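Long-range contacts in penicillin-binding protein activator LpoB (Salmonella enterica subsp. enterica serovar Typhimurium, PDB 4Q6V), which regulates peptidoglycan synthesis as an outer-membrane lipoprotein that activates penicillin-binding protein 1B, its C-terminal domain being the part described here: residues A[19-24]-A[95-100]; A[71-76]-A[88-93]; A[33-38]-A[102-107]. One frame throughout, in Å; residues are numbered along the deposited sequence.

Interaction 1. Residues A[19-24]-A[95-100]; sequences GVTAGS and GAQYVL
The phenol oxygen of Tyr98 joins the loop 19-24 to the start of strand 98-106 through two hydrogen bonds. As donor, Tyr98 OH gives its proton to Gly19 O at 2.6 Å, lying 20° out of the plane of that carbonyl. As acceptor it takes the backbone amide of Thr21, with Thr21 N 3.0 Å from Tyr98 OH and an N-H...O angle of 155°. One hydroxyl thus grips the backbone on both sides of Val20 and fixes the path of the loop there; Val20 CA sits 3.5 Å from Tyr98 OH.

A third polar group meets the edge of the ring. Ser24 OG approaches it in the ring plane, 3.2 Å from Tyr98 CE2. Its own proton goes to Thr21 O, 2.5 Å from Ser24 OG, a bond that spans the type II turn from Thr21 to Ser24. The chi1 of 50° places Ser24 OG between its backbone N and carbonyl carbon, turned back into the turn.

Gln97, just before Tyr98, has an extended chain with CG anti to the backbone N, and its OE1 comes to 3.2 Å from Ser24 CB. Gln97 CG meanwhile rests over one face of the Tyr98 ring, offset toward the rim. Thr21 crosses both Gln97 and Tyr98 at about a right angle, its CG2 3.6 Å from Tyr98 OH. Farther out, Leu117 and Leu119 of strand 112-119 and Leu26 of strand 25-35 also touch Tyr98.

Gly19 and Gly23 both have positive phi, the latter at the third position of the turn, as is usual for type II. Here a strand tyrosine ties down the loop between helix 3-15 and strand 25-35, where the central strand of the mixed sheet begins.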
ATOM      1  N   GLY A  19      13.605   2.217 -10.782  1.00 24.77           N
ATOM      2  CA  GLY A  19      12.700   1.108 -11.025  1.00 27.02           C
ATOM      3  C   GLY A  19      11.239   1.457 -10.746  1.00 26.91           C
ATOM      4  O   GLY A  19      10.340   0.668 -11.105  1.00 24.45           O
ATOM      5  N   VAL A  20      11.033   2.617 -10.120  1.00 25.33           N
ATOM      6  CA  VAL A  20       9.693   3.133  -9.871  1.00 25.52           C
ATOM      7  C   VAL A  20       9.356   4.152 -10.968  1.00 26.95           C
ATOM      8  O   VAL A  20       9.952   5.213 -11.053  1.00 26.81           O
ATOM      9  CB  VAL A  20       9.569   3.762  -8.472  1.00 24.66           C
ATOM     10  CG1 VAL A  20       8.109   4.111  -8.194  1.00 26.24           C
ATOM     11  CG2 VAL A  20      10.112   2.840  -7.377  1.00 24.84           C
ATOM     12  N   THR A  21       8.401   3.809 -11.822  1.00 27.92           N
ATOM     13  CA  THR A  21       7.970   4.693 -12.881  1.00 26.91           C
ATOM     14  C   THR A  21       6.642   5.356 -12.508  1.00 27.76           C
ATOM     15  O   THR A  21       5.636   4.691 -12.258  1.00 25.17           O
ATOM     16  CB  THR A  21       7.870   3.956 -14.210  1.00 29.93           C
ATOM     17  OG1 THR A  21       6.692   3.155 -14.223  1.00 35.75           O
ATOM     18  CG2 THR A  21       9.062   3.007 -14.426  1.00 25.31           C
ATOM     19  N   ALA A  22       6.641   6.689 -12.470  1.00 26.07           N
ATOM     20  CA  ALA A  22       5.426   7.447 -12.249  1.00 22.73           C
ATOM     21  C   ALA A  22       4.441   7.268 -13.408  1.00 22.36           C
ATOM     22  O   ALA A  22       4.824   7.103 -14.566  1.00 22.90           O
ATOM     23  CB  ALA A  22       5.744   8.933 -12.027  1.00 23.14           C
ATOM     24  N   GLY A  23       3.141   7.269 -13.080  1.00 20.30           N
ATOM     25  CA  GLY A  23       2.087   7.192 -14.041  1.00 20.26           C
ATOM     26  C   GLY A  23       1.687   5.753 -14.319  1.00 22.60           C
ATOM     27  O   GLY A  23       0.865   5.497 -15.201  1.00 22.85           O
ATOM     28  N   SER A  24       2.294   4.805 -13.604  1.00 23.92           N
ATOM     29  CA  SER A  24       2.005   3.376 -13.808  1.00 23.79           C
ATOM     30  C   SER A  24       0.860   2.946 -12.892  1.00 23.38           C
ATOM     31  O   SER A  24       0.338   3.744 -12.100  1.00 20.47           O
ATOM     32  CB  SER A  24       3.268   2.538 -13.603  1.00 27.12           C
ATOM     33  OG  SER A  24       3.847   2.903 -12.389  1.00 35.01           O
ATOM     34  N   GLY A  95      -4.127  -5.733 -13.810  1.00 22.12           N
ATOM     35  CA  GLY A  95      -3.148  -5.042 -14.617  1.00 23.40           C
ATOM     36  C   GLY A  95      -2.162  -4.124 -13.885  1.00 22.28           C
ATOM     37  O   GLY A  95      -1.636  -3.151 -14.434  1.00 22.32           O
ATOM     38  N   ALA A  96      -1.858  -4.441 -12.627  1.00 19.57           N
ATOM     39  CA  ALA A  96      -0.987  -3.566 -11.820  1.00 16.51           C
ATOM     40  C   ALA A  96       0.460  -3.944 -12.051  1.00 17.40           C
ATOM     41  O   ALA A  96       0.778  -5.148 -12.143  1.00 19.32           O
ATOM     42  CB  ALA A  96      -1.359  -3.710 -10.364  1.00 15.24           C
ATOM     43  N   GLN A  97       1.321  -2.949 -12.188  1.00 15.50           N
ATOM     44  CA  GLN A  97       2.771  -3.162 -12.314  1.00 18.30           C
ATOM     45  C   GLN A  97       3.451  -3.298 -10.945  1.00 18.17           C
ATOM     46  O   GLN A  97       4.461  -4.013 -10.806  1.00 17.14           O
ATOM     47  CB  GLN A  97       3.368  -2.006 -13.117  1.00 22.99           C
ATOM     48  CG  GLN A  97       4.863  -2.153 -13.433  1.00 31.03           C
ATOM     49  CD  GLN A  97       5.408  -0.995 -14.280  1.00 34.93           C
ATOM     50  OE1 GLN A  97       4.654  -0.129 -14.761  1.00 41.12           O
ATOM     51  NE2 GLN A  97       6.711  -0.987 -14.488  1.00 32.72           N
ATOM     52  N   TYR A  98       2.908  -2.627  -9.931  1.00 16.20           N
ATOM     53  CA  TYR A  98       3.417  -2.636  -8.593  1.00 15.92           C
ATOM     54  C   TYR A  98       2.365  -2.959  -7.556  1.00 17.52           C
ATOM     55  O   TYR A  98       1.170  -2.691  -7.738  1.00 15.31           O
ATOM     56  CB  TYR A  98       4.036  -1.274  -8.250  1.00 17.21           C
ATOM     57  CG  TYR A  98       5.073  -0.734  -9.206  1.00 17.96           C
ATOM     58  CD1 TYR A  98       6.395  -1.170  -9.161  1.00 19.33           C
ATOM     59  CD2 TYR A  98       4.741   0.220 -10.138  1.00 19.00           C
ATOM     60  CE1 TYR A  98       7.347  -0.658 -10.031  1.00 19.23           C
ATOM     61  CE2 TYR A  98       5.673   0.726 -11.014  1.00 18.69           C
ATOM     62  CZ  TYR A  98       6.973   0.299 -10.956  1.00 19.72           C
ATOM     63  OH  TYR A  98       7.883   0.828 -11.848  1.00 19.70           O
ATOM     64  N   VAL A  99       2.834  -3.559  -6.453  1.00 17.06           N
ATOM     65  CA  VAL A  99       2.034  -3.656  -5.246  1.00 15.18           C
ATOM     66  C   VAL A  99       2.710  -2.943  -4.098  1.00 14.20           C
ATOM     67  O   VAL A  99       3.925  -3.147  -3.831  1.00 12.95           O
ATOM     68  CB  VAL A  99       1.735  -5.129  -4.868  1.00 14.84           C
ATOM     69  CG1 VAL A  99       1.173  -5.219  -3.485  1.00 14.92           C
ATOM     70  CG2 VAL A  99       0.764  -5.748  -5.832  1.00 15.13           C
ATOM     71  N   LEU A 100       1.943  -2.121  -3.393  1.00 13.96           N
ATOM     72  CA  LEU A 100       2.463  -1.437  -2.209  1.00 14.66           C
ATOM     73  C   LEU A 100       1.901  -2.011  -0.916  1.00 14.73           C
ATOM     74  O   LEU A 100       0.670  -1.961  -0.694  1.00 13.20           O
ATOM     75  CB  LEU A 100       2.251   0.077  -2.316  1.00 15.19           C
ATOM     76  CG  LEU A 100       2.797   0.910  -1.152  1.00 14.92           C
ATOM     77  CD1 LEU A 100       4.285   0.808  -1.038  1.00 16.12           C
ATOM     78  CD2 LEU A 100       2.423   2.361  -1.405  1.00 16.17           C
TER

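Interaction 2. Residues A[71-76]-A[88-93]; sequences QQLGLS and IGIARN
Leu73 and Ile90 meet through methyl groups that their torsions bring together. Ile90 has CG1 anti to its carbonyl carbon (chi1 -65°), and its second torsion swings CD1 toward the 71-76 segment, although the CA-CB bond itself is directed across rather than at it. Ile90 CD1 then lies 3.7 Å from Leu73 CD2. The chi1 of Leu73, -91°, sets its CG off the usual staggered positions; CD2 and CD1 then meet successive turns of the facing helix.

Leu73 CD2 rests against the backbone of Gly89, 3.6 Å from Gly89 O. Gly89, without a side chain, lets this methyl lie directly on the helix backbone. The other branch, Leu73 CD1, packs on the amide of Asn93, with 3.6 Å between Leu73 CD1 and Asn93 CG; the two side chains slide past each other in opposite directions. Gln72 adds its side chain beside the same amide, the two amide planes being 62° apart.

From beyond the helix end, Leu75 reaches Ile90 tip to tip, its CD1 4.1 Å from Ile90 CD1. Ile90 is buried, and Leu66, Ala69 and Lys70 of helix 63-72 pack on it as well.

Gly74, with positive phi, ends the helix between the two leucines. It has two bonds back into the last turn, including Gly74 N to Gln71 O at 3.2 Å, and so forms a Schellman motif. Leucines before and after the terminating glycine pack against the neighbouring helix: a Schellman C-cap and the residue after it lie on helix 84-94, joining the C-terminal end of helix 63-72 to it.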
ATOM      1  N   GLN A  71     -13.297 -11.777  -6.125  1.00 22.46           N
ATOM      2  CA  GLN A  71     -14.398 -12.672  -6.377  1.00 24.78           C
ATOM      3  C   GLN A  71     -14.049 -13.608  -7.572  1.00 24.25           C
ATOM      4  O   GLN A  71     -14.317 -14.810  -7.525  1.00 23.69           O
ATOM      5  CB  GLN A  71     -15.638 -11.848  -6.687  1.00 25.12           C
ATOM      6  CG  GLN A  71     -16.806 -12.700  -7.134  1.00 29.21           C
ATOM      7  CD  GLN A  71     -18.029 -11.881  -7.431  1.00 30.35           C
ATOM      8  OE1 GLN A  71     -17.999 -10.994  -8.311  1.00 31.44           O
ATOM      9  NE2 GLN A  71     -19.117 -12.176  -6.706  1.00 29.61           N
ATOM     10  N   GLN A  72     -13.418 -13.071  -8.613  1.00 22.40           N
ATOM     11  CA  GLN A  72     -12.955 -13.902  -9.728  1.00 22.30           C
ATOM     12  C   GLN A  72     -11.900 -14.947  -9.356  1.00 26.33           C
ATOM     13  O   GLN A  72     -11.758 -15.959 -10.071  1.00 26.88           O
ATOM     14  CB  GLN A  72     -12.459 -13.042 -10.866  1.00 21.20           C
ATOM     15  CG  GLN A  72     -13.465 -12.054 -11.388  1.00 23.04           C
ATOM     16  CD  GLN A  72     -12.806 -10.939 -12.175  1.00 23.39           C
ATOM     17  OE1 GLN A  72     -11.582 -10.875 -12.284  1.00 24.85           O
ATOM     18  NE2 GLN A  72     -13.638 -10.046 -12.689  1.00 23.02           N
ATOM     19  N   LEU A  73     -11.181 -14.741  -8.242  1.00 26.32           N
ATOM     20  CA  LEU A  73     -10.148 -15.648  -7.793  1.00 27.88           C
ATOM     21  C   LEU A  73     -10.607 -16.575  -6.654  1.00 28.62           C
ATOM     22  O   LEU A  73      -9.814 -17.394  -6.178  1.00 30.89           O
ATOM     23  CB  LEU A  73      -8.904 -14.851  -7.366  1.00 29.73           C
ATOM     24  CG  LEU A  73      -7.899 -14.628  -8.506  1.00 33.90           C
ATOM     25  CD1 LEU A  73      -8.481 -13.808  -9.649  1.00 37.11           C
ATOM     26  CD2 LEU A  73      -6.655 -13.959  -7.945  1.00 34.69           C
ATOM     27  N   GLY A  74     -11.855 -16.457  -6.221  1.00 24.71           N
ATOM     28  CA  GLY A  74     -12.481 -17.311  -5.211  1.00 23.85           C
ATOM     29  C   GLY A  74     -12.066 -16.961  -3.790  1.00 23.31           C
ATOM     30  O   GLY A  74     -12.156 -17.777  -2.868  1.00 26.03           O
ATOM     31  N   LEU A  75     -11.534 -15.758  -3.606  1.00 21.82           N
ATOM     32  CA  LEU A  75     -11.101 -15.291  -2.288  1.00 22.06           C
ATOM     33  C   LEU A  75     -12.347 -14.787  -1.555  1.00 21.32           C
ATOM     34  O   LEU A  75     -13.329 -14.413  -2.152  1.00 23.50           O
ATOM     35  CB  LEU A  75     -10.024 -14.214  -2.365  1.00 21.93           C
ATOM     36  CG  LEU A  75      -8.733 -14.619  -3.074  1.00 23.17           C
ATOM     37  CD1 LEU A  75      -7.746 -13.470  -3.073  1.00 23.10           C
ATOM     38  CD2 LEU A  75      -8.167 -15.869  -2.402  1.00 23.79           C
ATOM     39  N   SER A  76     -12.310 -14.819  -0.234  1.00 19.29           N
ATOM     40  CA  SER A  76     -13.348 -14.228   0.587  1.00 18.17           C
ATOM     41  C   SER A  76     -13.419 -12.724   0.276  1.00 18.02           C
ATOM     42  O   SER A  76     -12.422 -12.074   0.005  1.00 18.99           O
ATOM     43  CB  SER A  76     -13.033 -14.465   2.050  1.00 19.91           C
ATOM     44  OG  SER A  76     -13.756 -13.589   2.847  1.00 21.07           O
ATOM     45  N   ILE A  88      -0.162 -10.765  -5.620  1.00 28.92           N
ATOM     46  CA  ILE A  88       0.300 -10.900  -6.991  1.00 32.84           C
ATOM     47  C   ILE A  88      -0.784 -11.515  -7.888  1.00 31.87           C
ATOM     48  O   ILE A  88      -0.933 -11.126  -9.067  1.00 26.98           O
ATOM     49  CB  ILE A  88       1.570 -11.763  -7.085  1.00 34.53           C
ATOM     50  CG1 ILE A  88       2.696 -11.066  -6.357  1.00 42.98           C
ATOM     51  CG2 ILE A  88       2.015 -11.935  -8.523  1.00 37.62           C
ATOM     52  CD1 ILE A  88       3.898 -11.934  -6.103  1.00 49.41           C
ATOM     53  N   GLY A  89      -1.482 -12.517  -7.346  1.00 29.44           N
ATOM     54  CA  GLY A  89      -2.633 -13.101  -8.038  1.00 28.85           C
ATOM     55  C   GLY A  89      -3.625 -12.019  -8.420  1.00 26.24           C
ATOM     56  O   GLY A  89      -4.098 -11.997  -9.551  1.00 26.53           O
ATOM     57  N   ILE A  90      -3.900 -11.090  -7.507  1.00 23.16           N
ATOM     58  CA  ILE A  90      -4.836 -10.019  -7.738  1.00 22.95           C
ATOM     59  C   ILE A  90      -4.243  -8.978  -8.681  1.00 19.76           C
ATOM     60  O   ILE A  90      -4.890  -8.527  -9.614  1.00 17.78           O
ATOM     61  CB  ILE A  90      -5.310  -9.362  -6.410  1.00 26.26           C
ATOM     62  CG1 ILE A  90      -6.105 -10.330  -5.536  1.00 25.81           C
ATOM     63  CG2 ILE A  90      -6.193  -8.145  -6.677  1.00 27.86           C
ATOM     64  CD1 ILE A  90      -7.402 -10.777  -6.139  1.00 29.33           C
ATOM     65  N   ALA A  91      -2.980  -8.609  -8.469  1.00 18.71           N
ATOM     66  CA  ALA A  91      -2.296  -7.600  -9.263  1.00 16.85           C
ATOM     67  C   ALA A  91      -2.339  -7.988 -10.709  1.00 18.83           C
ATOM     68  O   ALA A  91      -2.571  -7.141 -11.592  1.00 20.25           O
ATOM     69  CB  ALA A  91      -0.872  -7.465  -8.775  1.00 17.71           C
ATOM     70  N   ARG A  92      -2.164  -9.278 -11.005  1.00 19.12           N
ATOM     71  CA  ARG A  92      -2.127  -9.735 -12.415  1.00 23.18           C
ATOM     72  C   ARG A  92      -3.471  -9.635 -13.123  1.00 23.40           C
ATOM     73  O   ARG A  92      -3.533  -9.222 -14.294  1.00 21.58           O
ATOM     74  CB  ARG A  92      -1.579 -11.155 -12.497  1.00 27.33           C
ATOM     75  CG  ARG A  92      -0.119 -11.265 -12.064  1.00 34.16           C
ATOM     76  CD  ARG A  92       0.583 -12.454 -12.724  1.00 42.20           C
ATOM     77  NE  ARG A  92       2.046 -12.401 -12.575  1.00 48.36           N
ATOM     78  CZ  ARG A  92       2.745 -13.137 -11.711  1.00 56.45           C
ATOM     79  NH1 ARG A  92       2.162 -14.018 -10.894  1.00 57.67           N
ATOM     80  NH2 ARG A  92       4.065 -12.995 -11.661  1.00 59.82           N
ATOM     81  N   ASN A  93      -4.542  -9.962 -12.393  1.00 22.46           N
ATOM     82  CA  ASN A  93      -5.885  -9.802 -12.922  1.00 24.24           C
ATOM     83  C   ASN A  93      -6.237  -8.379 -13.256  1.00 24.21           C
ATOM     84  O   ASN A  93      -6.915  -8.184 -14.252  1.00 29.24           O
ATOM     85  CB  ASN A  93      -6.940 -10.391 -11.971  1.00 27.84           C
ATOM     86  CG  ASN A  93      -7.530 -11.702 -12.469  1.00 33.87           C
ATOM     87  OD1 ASN A  93      -8.703 -12.014 -12.221  1.00 32.92           O
ATOM     88  ND2 ASN A  93      -6.722 -12.484 -13.191  1.00 33.33           N
TER

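Interaction 3. Residues A[33-38]-A[102-107]; sequences NRTNGS and SSASGN
Neighbouring parallel strands 25-35 and 98-106 of the mixed sheet meet here toward their C-terminal ends, where Asn33 pairs with Ala104; the axes of the short segments 33-35 and 102-106 lie 11° apart. The cross-strand bond runs from Arg34 N to Ala104 O at 2.7 Å with an N-H...O angle of 160°.

Weaker contacts follow farther along. Thr35 CA makes a CA-H...O contact with Gly106 O at 3.2 Å, and Asn36 N gives the same oxygen a weak hydrogen bond. Asn36 OD1 comes 3.5 Å from Asn107 CA and accepts a hydrogen bond from the backbone N of Val108.

Side chains continue the contact on both faces. On the Arg34 and Ser105 side, Ser105 CB lies over one face of the guanidinium, offset toward its rim and 3.6 Å from Arg34 NH2; the bend at chi3 folds the arginine chain, and Ser103 OG lies farther off, near the edge. On the Asn33 and Ala104 side, Thr35 CG2 comes within 3.7 Å of Ala104 O. Its chi1 of 74° sets Thr35 OG1 between the backbone N and the carbonyl carbon, where it accepts from Gly37 N at 3.2 Å, an ST turn.

Asn33 adds to the same bend. With CG anti to the backbone N, its OD1 accepts from Thr35 N at 3.0 Å, above the carbonyl plane, as an Asx turn, while Asn33 ND2 reaches Gly37 O at 2.9 Å with that oxygen in the amide plane. Residues 33-37 are thus held by their own side-chain bonds: within the two segments one strong backbone bond is joined by a weaker one, and the side chains of Asn33 and Thr35 brace the bend.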
ATOM      1  N   ASN A  33      -2.700  -2.777  10.611  1.00 23.82           N
ATOM      2  CA  ASN A  33      -2.480  -2.380  12.008  1.00 24.16           C
ATOM      3  C   ASN A  33      -1.927  -3.529  12.822  1.00 25.10           C
ATOM      4  O   ASN A  33      -2.632  -4.511  13.071  1.00 25.24           O
ATOM      5  CB  ASN A  33      -3.785  -1.900  12.625  1.00 21.28           C
ATOM      6  CG  ASN A  33      -3.681  -1.622  14.135  1.00 20.55           C
ATOM      7  OD1 ASN A  33      -2.624  -1.258  14.624  1.00 18.00           O
ATOM      8  ND2 ASN A  33      -4.816  -1.693  14.849  1.00 18.10           N
ATOM      9  N   ARG A  34      -0.664  -3.388  13.222  1.00 23.29           N
ATOM     10  CA  ARG A  34      -0.011  -4.342  14.096  1.00 23.73           C
ATOM     11  C   ARG A  34       0.335  -3.719  15.458  1.00 20.99           C
ATOM     12  O   ARG A  34       1.145  -4.256  16.171  1.00 23.94           O
ATOM     13  CB  ARG A  34       1.266  -4.857  13.426  1.00 29.68           C
ATOM     14  CG  ARG A  34       1.063  -5.500  12.056  1.00 37.15           C
ATOM     15  CD  ARG A  34       2.120  -6.547  11.734  1.00 47.46           C
ATOM     16  NE  ARG A  34       3.471  -5.944  11.743  1.00 61.00           N
ATOM     17  CZ  ARG A  34       4.421  -6.109  12.687  1.00 66.83           C
ATOM     18  NH1 ARG A  34       4.216  -6.898  13.755  1.00 66.61           N
ATOM     19  NH2 ARG A  34       5.604  -5.481  12.579  1.00 61.48           N
ATOM     20  N   THR A  35      -0.243  -2.583  15.806  1.00 18.95           N
ATOM     21  CA  THR A  35      -0.007  -1.934  17.103  1.00 18.41           C
ATOM     22  C   THR A  35      -0.744  -2.706  18.223  1.00 20.87           C
ATOM     23  O   THR A  35      -1.537  -3.645  17.956  1.00 20.15           O
ATOM     24  CB  THR A  35      -0.439  -0.461  17.122  1.00 16.36           C
ATOM     25  OG1 THR A  35      -1.890  -0.387  17.178  1.00 17.36           O
ATOM     26  CG2 THR A  35       0.020   0.269  15.873  1.00 14.88           C
ATOM     27  N   ASN A  36      -0.521  -2.242  19.471  1.00 21.11           N
ATOM     28  CA  ASN A  36      -1.273  -2.782  20.591  1.00 19.97           C
ATOM     29  C   ASN A  36      -2.696  -2.247  20.788  1.00 21.85           C
ATOM     30  O   ASN A  36      -3.369  -2.563  21.758  1.00 23.26           O
ATOM     31  CB  ASN A  36      -0.472  -2.646  21.866  1.00 18.92           C
ATOM     32  CG  ASN A  36      -0.337  -1.202  22.289  1.00 18.85           C
ATOM     33  OD1 ASN A  36      -0.048  -0.357  21.456  1.00 18.51           O
ATOM     34  ND2 ASN A  36      -0.650  -0.920  23.561  1.00 18.88           N
ATOM     35  N   GLY A  37      -3.153  -1.392  19.888  1.00 23.62           N
ATOM     36  CA  GLY A  37      -4.450  -0.753  20.001  1.00 24.10           C
ATOM     37  C   GLY A  37      -5.192  -0.729  18.676  1.00 27.84           C
ATOM     38  O   GLY A  37      -4.626  -1.104  17.647  1.00 26.65           O
ATOM     39  N   SER A  38      -6.453  -0.294  18.710  1.00 28.45           N
ATOM     40  CA  SER A  38      -7.262  -0.093  17.507  1.00 34.66           C
ATOM     41  C   SER A  38      -6.903   1.177  16.729  1.00 39.57           C
ATOM     42  O   SER A  38      -6.703   2.245  17.314  1.00 42.44           O
ATOM     43  CB  SER A  38      -8.767   0.006  17.836  1.00 34.38           C
ATOM     44  OG  SER A  38      -9.248  -1.219  18.350  1.00 31.39           O
ATOM     45  N   SER A 102       1.942  -1.710   3.257  1.00 20.20           N
ATOM     46  CA  SER A 102       2.242  -0.855   4.399  1.00 21.42           C
ATOM     47  C   SER A 102       1.590  -1.343   5.703  1.00 20.96           C
ATOM     48  O   SER A 102       0.541  -2.030   5.701  1.00 19.95           O
ATOM     49  CB  SER A 102       1.867   0.602   4.051  1.00 21.29           C
ATOM     50  OG  SER A 102       0.502   0.709   3.821  1.00 26.52           O
ATOM     51  N   SER A 103       2.220  -1.005   6.823  1.00 20.35           N
ATOM     52  CA  SER A 103       1.701  -1.400   8.123  1.00 21.80           C
ATOM     53  C   SER A 103       2.219  -0.488   9.188  1.00 20.01           C
ATOM     54  O   SER A 103       3.307   0.034   9.015  1.00 20.93           O
ATOM     55  CB  SER A 103       2.104  -2.839   8.481  1.00 24.46           C
ATOM     56  OG  SER A 103       3.481  -2.860   8.803  1.00 25.98           O
ATOM     57  N   ALA A 104       1.419  -0.312  10.248  1.00 19.84           N
ATOM     58  CA  ALA A 104       1.777   0.454  11.433  1.00 19.41           C
ATOM     59  C   ALA A 104       1.963  -0.515  12.597  1.00 20.15           C
ATOM     60  O   ALA A 104       1.132  -1.391  12.802  1.00 20.45           O
ATOM     61  CB  ALA A 104       0.734   1.509  11.762  1.00 20.15           C
ATOM     62  N   SER A 105       3.089  -0.412  13.285  1.00 19.77           N
ATOM     63  CA  SER A 105       3.424  -1.288  14.378  1.00 19.97           C
ATOM     64  C   SER A 105       3.977  -0.582  15.605  1.00 20.79           C
ATOM     65  O   SER A 105       4.177   0.658  15.627  1.00 21.97           O
ATOM     66  CB  SER A 105       4.384  -2.362  13.864  1.00 22.05           C
ATOM     67  OG  SER A 105       5.663  -1.864  13.439  1.00 22.00           O
ATOM     68  N   GLY A 106       4.198  -1.362  16.660  1.00 18.74           N
ATOM     69  CA  GLY A 106       4.660  -0.810  17.953  1.00 18.70           C
ATOM     70  C   GLY A 106       3.528  -0.251  18.827  1.00 17.48           C
ATOM     71  O   GLY A 106       2.426  -0.768  18.794  1.00 18.05           O
ATOM     72  N   ASN A 107       3.804   0.812  19.576  1.00 17.52           N
ATOM     73  CA  ASN A 107       2.782   1.370  20.467  1.00 17.66           C
ATOM     74  C   ASN A 107       1.689   2.151  19.761  1.00 17.42           C
ATOM     75  O   ASN A 107       1.949   2.918  18.823  1.00 19.83           O
ATOM     76  CB  ASN A 107       3.467   2.234  21.516  1.00 17.95           C
ATOM     77  CG  ASN A 107       2.523   2.662  22.608  1.00 19.41           C
ATOM     78  OD1 ASN A 107       2.148   1.847  23.458  1.00 19.89           O
ATOM     79  ND2 ASN A 107       2.143   3.934  22.617  1.00 18.31           N
TER

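In the fold
From the N terminus, the chain passes helix 3-15 and enters the loop 19-24, which interaction 1 later closes onto the start of strand 98-106. Strand 25-35 follows, and its far end opens interaction 3, closed when strand 98-106 reaches residues 102-107. Between these openings and closings, helices 63-72 and 84-94 form interaction 2, so that this short loop is enclosed by both longer ones. Interactions 1 and 3 cross along the chain and lie on opposite sides of its centre, sharing strand 98-106. Interaction 2 touches interaction 1 where Ala91 meets Ala96 and Val99, joining helix 84-94 to the start of strand 98-106.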